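Local structure of 4-alpha-glucanotransferase (Streptococcus agalactiae, 6M6T) at residues F82-K85 with D86-Q89; W268-H271 with K272-F276; H297-G300 with F301-Y304. The protein is an amylomaltase, or disproportionating enzyme, of the TIM-barrel clan, and holds glycans in two pockets. All coordinates share one frame; numbering follows the deposited sequence.

In the fold
The enzyme has a TIM barrel with a parallel eight-stranded sheet, and a separate antiparallel sheet includes strand 303-308. Interactions 2 and 3 lie on the same side of the chain's centre, their own centres about 16 Å apart. They touch through Trp268: its CD1 is 3.5 Å from Tyr304 CE1, and its CH2 is 3.7 Å from Phe301 CE1. Interaction 3 holds His297 of one of the two glycan pockets. The Trp268 side chain in interaction 2 is about 13 Å from a bound AC1. Interaction 1 is remote, its centre about 46 Å from that of interaction 3. These two lie on opposite sides of the chain's centre.

Interaction 1: residues F82-K85 with D86-Q89; sequences FISK and DDYQ
Ser84 and Asp87 are joined by a backbone-to-side-chain hydrogen bond. Ser84 N donates to Asp87 OD2 at 3.3 Å. The bond is fairly straight, with an N-H...O angle of 162°, but the N-H comes from above the carboxylate plane. A weak bond lies beside it, from Asp86 N to Ser84 OG at 3.2 Å. The far oxygen, Asp87 OD1, has a long, weak ion pair with Lys115 of helix 105-122.

The backbone closes on Lys85 O. Gln89 N reaches Lys85 O at 2.8 Å, and Tyr88 N adds a weak bond to the same Lys85 O at 3.3 Å. The i to i+4 bond makes this an alpha-turn. It lies in the loop that connects helix 74-78 to helix 105-122.

The remaining contacts across the turn centre mostly on the Tyr88 ring. Tyr88 CG lies between its own backbone N and carbonyl carbon (chi1 55°), and the ring folds back against residues 83 to 85. Ser84 O lies at the ring edge, near its plane, 3.2 Å from Tyr88 CE1. Ile83 CD1 meets Tyr88 CE1 at 3.9 Å, the two side chains crossing at about a right angle. Outside the turn, the Tyr88 hydroxyl is hydrogen-bonded to Asp75 and Thr78 of helix 74-78. The Lys85 and Gln89 side chains run side by side, with Lys85 CD 3.3 Å from Gln89 OE1.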
loop_
_atom_site.group_PDB
_atom_site.type_symbol
_atom_site.label_atom_id
_atom_site.label_comp_id
_atom_site.label_asym_id
_atom_site.label_seq_id
_atom_site.Cartn_x
_atom_site.Cartn_y
_atom_site.Cartn_z
ATOM N N PHE A 82 0.722 -17.479 -23.859
ATOM C CA PHE A 82 -0.371 -16.518 -23.985
ATOM C C PHE A 82 -0.005 -15.339 -24.870
ATOM O O PHE A 82 -0.759 -14.986 -25.776
ATOM C CB PHE A 82 -0.770 -16.015 -22.597
ATOM C CG PHE A 82 -1.438 -17.053 -21.748
ATOM C CD1 PHE A 82 -1.995 -18.188 -22.330
ATOM C CD2 PHE A 82 -1.522 -16.890 -20.364
ATOM C CE1 PHE A 82 -2.622 -19.141 -21.554
ATOM C CE2 PHE A 82 -2.151 -17.839 -19.574
ATOM C CZ PHE A 82 -2.701 -18.969 -20.171
ATOM N N ILE A 83 1.137 -14.710 -24.612
ATOM C CA ILE A 83 1.736 -13.785 -25.565
ATOM C C ILE A 83 3.082 -14.353 -26.003
ATOM O O ILE A 83 3.524 -15.398 -25.507
ATOM C CB ILE A 83 1.894 -12.369 -24.968
ATOM C CG1 ILE A 83 2.256 -12.423 -23.480
ATOM C CG2 ILE A 83 0.631 -11.565 -25.158
ATOM C CD1 ILE A 83 2.740 -11.093 -22.920
ATOM N N SER A 84 3.720 -13.678 -26.952
ATOM C CA SER A 84 5.134 -13.804 -27.270
ATOM C C SER A 84 5.808 -12.477 -26.924
ATOM O O SER A 84 5.155 -11.529 -26.483
ATOM C CB SER A 84 5.340 -14.177 -28.742
ATOM O OG SER A 84 5.667 -13.038 -29.522
ATOM N N LYS A 85 7.131 -12.402 -27.111
ATOM C CA LYS A 85 7.855 -11.186 -26.746
ATOM C C LYS A 85 8.116 -10.247 -27.917
ATOM O O LYS A 85 8.610 -9.136 -27.686
ATOM C CB LYS A 85 9.173 -11.525 -25.987
ATOM C CG LYS A 85 10.285 -12.251 -26.684
ATOM C CD LYS A 85 11.414 -12.509 -25.660
ATOM C CE LYS A 85 10.856 -13.074 -24.365
ATOM N NZ LYS A 85 11.942 -13.499 -23.449
ATOM N N ASP A 86 7.811 -10.661 -29.154
ATOM C CA ASP A 86 7.729 -9.638 -30.211
ATOM C C ASP A 86 6.452 -8.740 -30.061
ATOM O O ASP A 86 6.093 -7.921 -30.930
ATOM C CB ASP A 86 7.787 -10.299 -31.595
ATOM C CG ASP A 86 9.189 -10.216 -32.247
ATOM O OD1 ASP A 86 9.976 -9.306 -31.898
ATOM O OD2 ASP A 86 9.509 -11.050 -33.127
ATOM N N ASP A 87 5.787 -8.926 -28.915
ATOM C CA ASP A 87 4.640 -8.137 -28.495
ATOM C C ASP A 87 5.006 -7.027 -27.516
ATOM O O ASP A 87 4.277 -6.030 -27.428
ATOM C CB ASP A 87 3.596 -9.055 -27.850
ATOM C CG ASP A 87 3.015 -10.070 -28.835
ATOM O OD1 ASP A 87 3.220 -9.903 -30.063
ATOM O OD2 ASP A 87 2.361 -11.039 -28.384
ATOM N N TYR A 88 6.102 -7.168 -26.774
ATOM C CA TYR A 88 6.521 -6.099 -25.877
ATOM C C TYR A 88 8.015 -5.820 -25.892
ATOM O O TYR A 88 8.443 -4.892 -25.197
ATOM C CB TYR A 88 6.091 -6.392 -24.436
ATOM C CG TYR A 88 6.552 -7.727 -23.900
ATOM C CD1 TYR A 88 5.980 -8.913 -24.350
ATOM C CD2 TYR A 88 7.546 -7.802 -22.930
ATOM C CE1 TYR A 88 6.391 -10.124 -23.858
ATOM C CE2 TYR A 88 7.958 -9.007 -22.432
ATOM C CZ TYR A 88 7.382 -10.164 -22.901
ATOM O OH TYR A 88 7.803 -11.369 -22.398
ATOM N N GLN A 89 8.819 -6.567 -26.651
ATOM C CA GLN A 89 10.206 -6.182 -26.864
ATOM C C GLN A 89 10.253 -4.817 -27.523
ATOM O O GLN A 89 9.656 -4.615 -28.585
ATOM C CB GLN A 89 10.930 -7.188 -27.749
ATOM C CG GLN A 89 12.419 -7.305 -27.488
ATOM C CD GLN A 89 12.726 -8.382 -26.475
ATOM O OE1 GLN A 89 12.270 -9.520 -26.627
ATOM N NE2 GLN A 89 13.527 -8.049 -25.454
#

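Interaction 2: residues W268-H271 with K272-F276; sequences WDYH and KESDF
Ser274 is turned back on Tyr270 by its first torsion. Its OG stands between the backbone N and the carbonyl carbon (chi1 53°), which brings the hydroxyl to Tyr270 O. Phe276 takes another course: CG is anti to its own carbonyl carbon (chi1 -57°), and the ring packs against the last turn, with His271 O over one face, offset toward the rim.

Tyr270 O accepts two bonds from the same residue. Ser274 OG donates to Tyr270 O at 2.6 Å, and Ser274 N to Tyr270 O at 2.9 Å. The two donors come from opposite faces of the carbonyl plane. Ser274 CB also lies over one face of the Tyr270 ring, set toward its rim.

The backbone ends helix 268-273 in a Schellman motif. Phe276 N donates to His271 O at 2.9 Å, and Asp275 N donates to Lys272 O at 3.2 Å. Asp275 is the C-prime residue, with a phi of 65°. The regular helical bonds precede it: Lys272 N to Trp268 O and Glu273 N to Asp269 O, each 2.9 Å. Phe276 is then the N-cap residue of helix 277-289, so one helix ends and the next begins within a few residues.

The apolar side is formed by rings and a methylene. Phe276 CD1 is 3.9 Å from His271 CB. Phe276 CE1 and Trp268 CE3 are 4.3 Å apart, each at the edge of the other ring. Two side chains tie the turn to its surroundings: His271 NE2 is hydrogen-bonded to Leu234 O, and Asp275 OD2 forms a salt bridge with Lys334.

The carbonyls of Tyr270 and His271, at the end of the helix, are thus satisfied by donors from the turn itself.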
loop_
_atom_site.group_PDB
_atom_site.type_symbol
_atom_site.label_atom_id
_atom_site.label_comp_id
_atom_site.label_asym_id
_atom_site.label_seq_id
_atom_site.Cartn_x
_atom_site.Cartn_y
_atom_site.Cartn_z
ATOM N N TRP A 268 -20.360 4.796 10.201
ATOM C CA TRP A 268 -19.945 3.746 11.117
ATOM C C TRP A 268 -21.125 3.140 11.870
ATOM O O TRP A 268 -21.013 2.015 12.383
ATOM C CB TRP A 268 -18.900 4.296 12.092
ATOM C CG TRP A 268 -17.492 4.411 11.522
ATOM C CD1 TRP A 268 -16.861 5.554 11.125
ATOM C CD2 TRP A 268 -16.557 3.347 11.309
ATOM N NE1 TRP A 268 -15.594 5.273 10.677
ATOM C CE2 TRP A 268 -15.381 3.925 10.773
ATOM C CE3 TRP A 268 -16.597 1.962 11.517
ATOM C CZ2 TRP A 268 -14.259 3.168 10.441
ATOM C CZ3 TRP A 268 -15.475 1.207 11.189
ATOM C CH2 TRP A 268 -14.326 1.812 10.651
ATOM N N ASP A 269 -22.266 3.842 11.922
ATOM C CA ASP A 269 -23.455 3.264 12.542
ATOM C C ASP A 269 -23.963 2.065 11.752
ATOM O O ASP A 269 -24.256 1.014 12.345
ATOM C CB ASP A 269 -24.545 4.325 12.695
ATOM C CG ASP A 269 -24.161 5.417 13.694
ATOM O OD1 ASP A 269 -23.908 5.084 14.875
ATOM O OD2 ASP A 269 -24.101 6.606 13.290
ATOM N N TYR A 270 -24.051 2.188 10.412
ATOM C CA TYR A 270 -24.454 1.036 9.607
ATOM C C TYR A 270 -23.502 -0.127 9.813
ATOM O O TYR A 270 -23.931 -1.288 9.793
ATOM C CB TYR A 270 -24.525 1.367 8.115
ATOM C CG TYR A 270 -24.893 0.145 7.264
ATOM C CD1 TYR A 270 -26.224 -0.236 7.095
ATOM C CD2 TYR A 270 -23.916 -0.630 6.645
ATOM C CE1 TYR A 270 -26.570 -1.354 6.328
ATOM C CE2 TYR A 270 -24.255 -1.750 5.882
ATOM C CZ TYR A 270 -25.579 -2.106 5.730
ATOM O OH TYR A 270 -25.918 -3.207 4.972
ATOM N N HIS A 271 -22.215 0.158 10.020
ATOM C CA HIS A 271 -21.262 -0.915 10.287
ATOM C C HIS A 271 -21.568 -1.602 11.613
ATOM O O HIS A 271 -21.691 -2.833 11.665
ATOM C CB HIS A 271 -19.837 -0.369 10.283
ATOM C CG HIS A 271 -19.412 0.199 8.968
ATOM N ND1 HIS A 271 -18.263 -0.205 8.322
ATOM C CD2 HIS A 271 -19.977 1.145 8.179
ATOM C CE1 HIS A 271 -18.140 0.468 7.191
ATOM N NE2 HIS A 271 -19.164 1.298 7.083
ATOM N N LYS A 272 -21.695 -0.821 12.700
ATOM C CA LYS A 272 -21.982 -1.424 13.999
ATOM C C LYS A 272 -23.242 -2.273 13.930
ATOM O O LYS A 272 -23.258 -3.415 14.406
ATOM C CB LYS A 272 -22.109 -0.352 15.090
ATOM C CG LYS A 272 -21.803 -0.890 16.493
ATOM C CD LYS A 272 -22.524 -0.133 17.593
ATOM C CE LYS A 272 -22.129 -0.657 18.974
ATOM N NZ LYS A 272 -22.398 -2.120 19.100
ATOM N N GLU A 273 -24.293 -1.756 13.295
ATOM C CA GLU A 273 -25.511 -2.549 13.187
ATOM C C GLU A 273 -25.273 -3.809 12.361
ATOM O O GLU A 273 -25.743 -4.895 12.720
ATOM C CB GLU A 273 -26.648 -1.704 12.601
ATOM C CG GLU A 273 -27.596 -1.100 13.666
ATOM C CD GLU A 273 -28.640 -2.094 14.215
ATOM O OE1 GLU A 273 -29.266 -2.815 13.401
ATOM O OE2 GLU A 273 -28.842 -2.148 15.457
ATOM N N SER A 274 -24.528 -3.695 11.255
ATOM C CA SER A 274 -24.348 -4.837 10.363
ATOM C C SER A 274 -23.299 -5.814 10.873
ATOM O O SER A 274 -22.908 -6.728 10.130
ATOM C CB SER A 274 -23.997 -4.387 8.941
ATOM O OG SER A 274 -22.891 -3.508 8.889
ATOM N N ASP A 275 -22.870 -5.656 12.131
ATOM C CA ASP A 275 -21.891 -6.528 12.765
ATOM C C ASP A 275 -20.524 -6.441 12.089
ATOM O O ASP A 275 -19.745 -7.388 12.137
ATOM C CB ASP A 275 -22.399 -7.971 12.798
ATOM C CG ASP A 275 -21.753 -8.778 13.886
ATOM O OD1 ASP A 275 -20.918 -8.196 14.614
ATOM O OD2 ASP A 275 -22.070 -9.984 14.014
ATOM N N PHE A 276 -20.236 -5.311 11.442
ATOM C CA PHE A 276 -18.969 -5.072 10.749
ATOM C C PHE A 276 -18.666 -6.121 9.663
ATOM O O PHE A 276 -17.507 -6.341 9.306
ATOM C CB PHE A 276 -17.829 -4.977 11.757
ATOM C CG PHE A 276 -18.030 -3.924 12.799
ATOM C CD1 PHE A 276 -17.656 -2.615 12.552
ATOM C CD2 PHE A 276 -18.562 -4.244 14.031
ATOM C CE1 PHE A 276 -17.815 -1.643 13.508
ATOM C CE2 PHE A 276 -18.724 -3.273 14.991
ATOM C CZ PHE A 276 -18.354 -1.967 14.724
#

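Interaction 3: residues H297-G300 with F301-Y304; sequences HFKG and FSDY. With AC1 (4,6-dideoxy-4-{[(1S,4R,5S,6S)-4,5,6-trihydroxy-3-(hydroxymethyl)cyclohex-2-en-1-yl]amino}-alpha-D-glucopyranose), chain J.
Phe301 lays the edge of its ring against Phe298 O, which is in the ring plane and 3.7 Å from Phe301 CD2. The two phenylalanine rings barely meet, Phe298 CD1 being 4.4 Å from Phe301 CD2. The His297 ring has Lys299 CB over one face, set toward the rim. At its edge lies O3B of AC1, modelled too close for the nature of that contact to be trusted. His297 belongs to a glycan pocket.

The residues form a short helical turn between barrel strand 292-295 and strand 303-308. Phe301 N donates to Phe298 O at 2.9 Å, from well above the carbonyl plane. Phe298 and Phe301 also pack against Phe328, and Phe301 meets Trp279 edge-to-face.

Three hydrogen bonds converge on Lys299 O where the chain passes from the turn into strand 303-308. Ser302 N reaches Lys299 O at 2.9 Å, from above the carbonyl plane. Asp303 N reaches Lys299 O at 3.0 Å, nearly in line with the C=O bond. Ser302 OG donates to Lys299 O at 3.1 Å, in the carbonyl plane and on a lone pair.

The Lys299 chain leaves with CG anti to the backbone N (chi1 -175°). Bent at chi2 and chi4, it runs along Ser302. Its NZ is hydrogen-bonded to Tyr347 O and has a cation-pi contact with Trp319. Next to NZ, Lys299 CE lies 3.3 Å from Ser302 OG.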
loop_
_atom_site.group_PDB
_atom_site.type_symbol
_atom_site.label_atom_id
_atom_site.label_comp_id
_atom_site.label_asym_id
_atom_site.label_seq_id
_atom_site.Cartn_x
_atom_site.Cartn_y
_atom_site.Cartn_z
ATOM N N HIS A 297 -3.414 4.139 9.106
ATOM C CA HIS A 297 -4.182 5.196 9.777
ATOM C C HIS A 297 -5.096 4.636 10.867
ATOM O O HIS A 297 -6.321 4.775 10.835
ATOM C CB HIS A 297 -4.993 5.999 8.768
ATOM C CG HIS A 297 -5.564 7.257 9.328
ATOM N ND1 HIS A 297 -4.776 8.289 9.783
ATOM C CD2 HIS A 297 -6.849 7.661 9.488
ATOM C CE1 HIS A 297 -5.550 9.276 10.202
ATOM N NE2 HIS A 297 -6.811 8.922 10.030
ATOM N N PHE A 298 -4.456 3.989 11.840
ATOM C CA PHE A 298 -5.159 3.372 12.956
ATOM C C PHE A 298 -5.959 4.402 13.746
ATOM O O PHE A 298 -6.997 4.070 14.345
ATOM C CB PHE A 298 -4.123 2.660 13.841
ATOM C CG PHE A 298 -4.675 1.517 14.632
ATOM C CD1 PHE A 298 -5.120 0.368 13.993
ATOM C CD2 PHE A 298 -4.749 1.597 16.016
ATOM C CE1 PHE A 298 -5.629 -0.683 14.720
ATOM C CE2 PHE A 298 -5.258 0.560 16.755
ATOM C CZ PHE A 298 -5.698 -0.588 16.114
ATOM N N LYS A 299 -5.492 5.654 13.755
ATOM C CA LYS A 299 -6.229 6.731 14.403
ATOM C C LYS A 299 -7.682 6.757 13.942
ATOM O O LYS A 299 -8.601 6.972 14.744
ATOM C CB LYS A 299 -5.547 8.072 14.112
ATOM C CG LYS A 299 -6.166 9.277 14.842
ATOM C CD LYS A 299 -6.510 8.945 16.299
ATOM C CE LYS A 299 -7.388 9.988 16.895
ATOM N NZ LYS A 299 -6.845 11.279 16.455
ATOM N N GLY A 300 -7.906 6.499 12.655
ATOM C CA GLY A 300 -9.232 6.532 12.071
ATOM C C GLY A 300 -10.213 5.548 12.666
ATOM O O GLY A 300 -11.418 5.677 12.402
ATOM N N PHE A 301 -9.742 4.570 13.449
ATOM C CA PHE A 301 -10.653 3.647 14.115
ATOM C C PHE A 301 -11.049 4.111 15.510
ATOM O O PHE A 301 -11.979 3.549 16.091
ATOM C CB PHE A 301 -10.039 2.241 14.150
ATOM C CG PHE A 301 -9.932 1.632 12.793
ATOM C CD1 PHE A 301 -11.008 0.953 12.242
ATOM C CD2 PHE A 301 -8.784 1.801 12.029
ATOM C CE1 PHE A 301 -10.937 0.419 10.961
ATOM C CE2 PHE A 301 -8.697 1.264 10.747
ATOM C CZ PHE A 301 -9.772 0.572 10.215
ATOM N N SER A 302 -10.391 5.136 16.050
ATOM C CA SER A 302 -10.820 5.761 17.292
ATOM C C SER A 302 -11.566 7.070 17.046
ATOM O O SER A 302 -12.658 7.277 17.584
ATOM C CB SER A 302 -9.610 5.997 18.208
ATOM O OG SER A 302 -8.880 7.159 17.828
ATOM N N ASP A 303 -10.989 7.952 16.234
ATOM C CA ASP A 303 -11.535 9.276 15.944
ATOM C C ASP A 303 -10.997 9.673 14.577
ATOM O O ASP A 303 -9.782 9.833 14.432
ATOM C CB ASP A 303 -11.098 10.318 16.990
ATOM C CG ASP A 303 -11.770 10.141 18.348
ATOM O OD1 ASP A 303 -13.016 10.274 18.404
ATOM O OD2 ASP A 303 -11.047 9.914 19.366
ATOM N N TYR A 304 -11.870 9.841 13.582
ATOM C CA TYR A 304 -11.430 10.285 12.260
ATOM C C TYR A 304 -11.831 11.736 12.008
ATOM O O TYR A 304 -12.816 12.244 12.555
ATOM C CB TYR A 304 -11.983 9.409 11.127
ATOM C CG TYR A 304 -13.472 9.489 11.012
ATOM C CD1 TYR A 304 -14.278 8.735 11.854
ATOM C CD2 TYR A 304 -14.085 10.336 10.096
ATOM C CE1 TYR A 304 -15.648 8.803 11.786
ATOM C CE2 TYR A 304 -15.472 10.416 10.029
ATOM C CZ TYR A 304 -16.239 9.635 10.872
ATOM O OH TYR A 304 -17.604 9.664 10.847
HETATM C C1 AC1 J . 2.942 14.420 11.956
HETATM O O2 AC1 J . 1.273 16.156 11.653
HETATM C C2 AC1 J . 1.878 15.009 11.030
HETATM C C4A AC1 J . -1.098 8.967 8.260
HETATM C C3 AC1 J . 0.796 13.990 10.826
HETATM O O3 AC1 J . -0.167 14.583 9.964
HETATM C C4 AC1 J . 1.380 12.729 10.187
HETATM N N4A AC1 J . 0.382 11.662 10.084
HETATM C C5 AC1 J . 2.510 12.173 11.029
HETATM O O5 AC1 J . 3.509 13.201 11.328
HETATM C C6 AC1 J . 3.114 10.971 10.274
HETATM C C1B AC1 J . -0.499 11.729 8.910
HETATM C C2B AC1 J . -1.760 11.027 9.306
HETATM O O2B AC1 J . -2.190 11.610 10.535
HETATM C C3B AC1 J . -1.439 9.577 9.564
HETATM O O3B AC1 J . -2.589 8.891 10.036
HETATM O O4 AC1 J . -0.692 7.599 8.482
HETATM C C5B AC1 J . -0.117 9.718 7.590
HETATM C C7B AC1 J . 0.126 11.065 7.862
HETATM C C6B AC1 J . 0.649 9.040 6.474
HETATM O O6B AC1 J . 0.715 7.652 6.810
#